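Local coordinates for probable tagatose 6-phosphate kinase (PDB 3TXV), which is thought to act as a tagatose-6-phosphate kinase in carbohydrate metabolism and is related to the GatZ/KbaZ-like subunits of tagatose-bisphosphate aldolase, at residues Ala52-Val57 and Pro98-His103. Residues are numbered along the deposited sequence; the frame is centred on the assembly and turned at random.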
ATOM      1  N   ALA A  52       1.331  -0.962  -6.936  1.00 39.93           N
ATOM      2  CA  ALA A  52       1.823  -2.307  -6.686  1.00 40.75           C
ATOM      3  C   ALA A  52       3.348  -2.232  -6.461  1.00 41.21           C
ATOM      4  O   ALA A  52       3.959  -1.271  -6.912  1.00 41.63           O
ATOM      5  CB  ALA A  52       1.484  -3.176  -7.856  1.00 40.48           C
ATOM      6  N   THR A  53       3.951  -3.191  -5.749  1.00 42.00           N
ATOM      7  CA  THR A  53       5.427  -3.182  -5.497  1.00 42.98           C
ATOM      8  C   THR A  53       6.184  -4.177  -6.358  1.00 43.69           C
ATOM      9  O   THR A  53       5.658  -5.214  -6.698  1.00 43.99           O
ATOM     10  CB  THR A  53       5.868  -3.492  -4.007  1.00 42.90           C
ATOM     11  OG1 THR A  53       5.052  -4.518  -3.442  1.00 43.27           O
ATOM     12  CG2 THR A  53       5.850  -2.270  -3.115  1.00 42.14           C
ATOM     13  N   CYS A  54       7.437  -3.855  -6.667  1.00 44.70           N
ATOM     14  CA  CYS A  54       8.338  -4.697  -7.444  1.00 46.30           C
ATOM     15  C   CYS A  54       8.108  -6.162  -7.178  1.00 46.36           C
ATOM     16  O   CYS A  54       7.772  -6.921  -8.101  1.00 46.56           O
ATOM     17  CB  CYS A  54       9.794  -4.340  -7.113  1.00 46.60           C
ATOM     18  SG  CYS A  54      10.254  -4.396  -5.258  1.00 54.04           S
ATOM     19  N   ASN A  55       8.292  -6.532  -5.904  1.00 46.94           N
ATOM     20  CA  ASN A  55       8.043  -7.877  -5.343  1.00 47.33           C
ATOM     21  C   ASN A  55       6.668  -8.477  -5.615  1.00 47.04           C
ATOM     22  O   ASN A  55       6.542  -9.645  -5.963  1.00 47.09           O
ATOM     23  CB  ASN A  55       8.206  -7.818  -3.837  1.00 47.61           C
ATOM     24  CG  ASN A  55       9.652  -7.934  -3.383  1.00 50.22           C
ATOM     25  OD1 ASN A  55      10.577  -8.283  -4.138  1.00 50.06           O
ATOM     26  ND2 ASN A  55       9.849  -7.652  -2.105  1.00 54.50           N
ATOM     27  N   GLN A  56       5.643  -7.662  -5.419  1.00 47.00           N
ATOM     28  CA  GLN A  56       4.264  -8.071  -5.551  1.00 47.32           C
ATOM     29  C   GLN A  56       3.972  -8.482  -6.998  1.00 47.81           C
ATOM     30  O   GLN A  56       3.357  -9.520  -7.223  1.00 48.13           O
ATOM     31  CB  GLN A  56       3.374  -6.905  -5.074  1.00 47.16           C
ATOM     32  CG  GLN A  56       1.867  -7.140  -4.972  1.00 47.10           C
ATOM     33  CD  GLN A  56       1.097  -5.824  -4.752  1.00 48.19           C
ATOM     34  OE1 GLN A  56      -0.076  -5.681  -5.149  1.00 47.88           O
ATOM     35  NE2 GLN A  56       1.766  -4.851  -4.124  1.00 46.60           N
ATOM     36  N   VAL A  57       4.423  -7.681  -7.970  1.00 48.07           N
ATOM     37  CA  VAL A  57       4.072  -7.901  -9.371  1.00 48.84           C
ATOM     38  C   VAL A  57       5.189  -7.529 -10.332  1.00 49.46           C
ATOM     39  O   VAL A  57       5.659  -6.403 -10.332  1.00 50.03           O
ATOM     40  CB  VAL A  57       2.722  -7.193  -9.801  1.00 49.31           C
ATOM     41  CG1 VAL A  57       1.658  -7.245  -8.676  1.00 48.76           C
ATOM     42  CG2 VAL A  57       2.928  -5.753 -10.348  1.00 48.15           C
ATOM     43  N   PRO A  98      16.151  -3.436  -8.376  1.00 37.83           N
ATOM     44  CA  PRO A  98      16.769  -4.764  -8.183  1.00 37.83           C
ATOM     45  C   PRO A  98      16.239  -5.583  -7.007  1.00 38.78           C
ATOM     46  O   PRO A  98      16.569  -6.771  -6.893  1.00 39.52           O
ATOM     47  CB  PRO A  98      18.241  -4.446  -7.923  1.00 37.46           C
ATOM     48  CG  PRO A  98      18.433  -2.998  -8.143  1.00 37.52           C
ATOM     49  CD  PRO A  98      17.088  -2.334  -8.093  1.00 37.60           C
ATOM     50  N   ASN A  99      15.436  -4.985  -6.133  1.00 39.61           N
ATOM     51  CA  ASN A  99      15.006  -5.675  -4.906  1.00 40.06           C
ATOM     52  C   ASN A  99      14.570  -7.142  -5.026  1.00 40.41           C
ATOM     53  O   ASN A  99      15.005  -7.965  -4.239  1.00 40.86           O
ATOM     54  CB  ASN A  99      13.929  -4.875  -4.186  1.00 40.48           C
ATOM     55  CG  ASN A  99      13.616  -5.429  -2.826  1.00 40.73           C
ATOM     56  OD1 ASN A  99      14.302  -5.124  -1.851  1.00 42.38           O
ATOM     57  ND2 ASN A  99      12.573  -6.252  -2.744  1.00 39.90           N
ATOM     58  N   PRO A 100      13.701  -7.488  -5.995  1.00 41.14           N
ATOM     59  CA  PRO A 100      13.240  -8.884  -5.959  1.00 41.66           C
ATOM     60  C   PRO A 100      14.295  -9.883  -6.416  1.00 42.63           C
ATOM     61  O   PRO A 100      14.027 -11.098  -6.456  1.00 43.25           O
ATOM     62  CB  PRO A 100      12.066  -8.897  -6.935  1.00 41.14           C
ATOM     63  CG  PRO A 100      11.675  -7.484  -7.066  1.00 40.74           C
ATOM     64  CD  PRO A 100      12.949  -6.714  -6.989  1.00 40.92           C
ATOM     65  N   TRP A 101      15.479  -9.381  -6.751  1.00 43.09           N
ATOM     66  CA  TRP A 101      16.521 -10.225  -7.306  1.00 43.61           C
ATOM     67  C   TRP A 101      17.822  -9.835  -6.700  1.00 44.87           C
ATOM     68  O   TRP A 101      18.876 -10.069  -7.295  1.00 45.30           O
ATOM     69  CB  TRP A 101      16.613 -10.048  -8.815  1.00 42.86           C
ATOM     70  CG  TRP A 101      15.380 -10.453  -9.524  1.00 40.62           C
ATOM     71  CD1 TRP A 101      14.949 -11.716  -9.750  1.00 40.31           C
ATOM     72  CD2 TRP A 101      14.412  -9.583 -10.110  1.00 37.86           C
ATOM     73  NE1 TRP A 101      13.761 -11.698 -10.452  1.00 39.76           N
ATOM     74  CE2 TRP A 101      13.412 -10.395 -10.681  1.00 37.41           C
ATOM     75  CE3 TRP A 101      14.286  -8.193 -10.199  1.00 36.32           C
ATOM     76  CZ2 TRP A 101      12.295  -9.865 -11.325  1.00 35.12           C
ATOM     77  CZ3 TRP A 101      13.183  -7.671 -10.864  1.00 33.87           C
ATOM     78  CH2 TRP A 101      12.204  -8.510 -11.412  1.00 32.35           C
ATOM     79  N   LYS A 102      17.751  -9.252  -5.506  1.00 45.70           N
ATOM     80  CA  LYS A 102      18.923  -8.693  -4.872  1.00 46.52           C
ATOM     81  C   LYS A 102      19.913  -9.745  -4.344  1.00 47.09           C
ATOM     82  O   LYS A 102      21.087  -9.457  -4.073  1.00 46.96           O
ATOM     83  CB  LYS A 102      18.505  -7.697  -3.809  1.00 46.49           C
ATOM     84  CG  LYS A 102      17.952  -8.288  -2.545  1.00 48.02           C
ATOM     85  CD  LYS A 102      17.659  -7.148  -1.569  1.00 50.23           C
ATOM     86  CE  LYS A 102      17.842  -7.558  -0.129  1.00 50.09           C
ATOM     87  NZ  LYS A 102      16.654  -7.055   0.595  1.00 49.98           N
ATOM     88  N   HIS A 103      19.452 -10.981  -4.235  1.00 47.85           N
ATOM     89  CA  HIS A 103      20.372 -12.073  -3.917  1.00 48.88           C
ATOM     90  C   HIS A 103      21.330 -12.351  -5.073  1.00 48.51           C
ATOM     91  O   HIS A 103      22.400 -12.930  -4.861  1.00 48.58           O
ATOM     92  CB  HIS A 103      19.598 -13.330  -3.572  1.00 49.07           C
ATOM     93  CG  HIS A 103      18.561 -13.668  -4.584  1.00 51.33           C
ATOM     94  ND1 HIS A 103      18.721 -14.682  -5.499  1.00 54.08           N
ATOM     95  CD2 HIS A 103      17.360 -13.101  -4.853  1.00 54.06           C
ATOM     96  CE1 HIS A 103      17.649 -14.751  -6.273  1.00 55.40           C
ATOM     97  NE2 HIS A 103      16.811 -13.799  -5.905  1.00 56.09           N
TER
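Cys54 meets the ring of Pro100 at the C-terminal mouth of a (beta/alpha)8, or TIM, barrel, where the loop leaving its second strand, 48-53, touches the loop between the third strand, 89-96, and helix 106-121. Apolar packing is evident from Cys54 CB lying 3.7 Å from Pro100 CG. The sulfur sits between the backbone N and the carbonyl carbon (chi1 54°), which puts SG 3.9 Å from Asn99 CB, against both residues of the 3-10 segment. This is the closely packed, inner part of the contact: Cys54 is buried, with Met116 and His95 also against its side chain.

Toward the partly exposed side, Asn55 and Asn99 bring their amides together with the side chains nearly perpendicular and the amide planes 53° apart. Asn99 ND2 donates to Asn55 OD1 at 3.2 Å, but the N-H...O angle of 133° makes this a weak bond. The same amide oxygen lies beside the Pro100 ring. Asn55 ND2 and Asn99 ND2, both donors, are 3.1 Å apart and form no bond. Replacing Asn55 by alanine takes away the acceptor, and Asn99 ND2 would probably lose this weak bond and be freer to turn.

Within 98-103, Pro100 CB stands 3.9 Å above the centre of one face of the Trp101 indole, and Trp101 N bonds to Pro98 O, the i to i+3 bond of the short 3-10 turn. With 180 Å² buried, the chemistry implies a modest junction between neighbouring barrel loops: its directional part is one weak, bent bond, with Cys54-Pro100 packing beside it, while backbone pairing of Cys54 with Asp94 ties the first loop to strand 89-96.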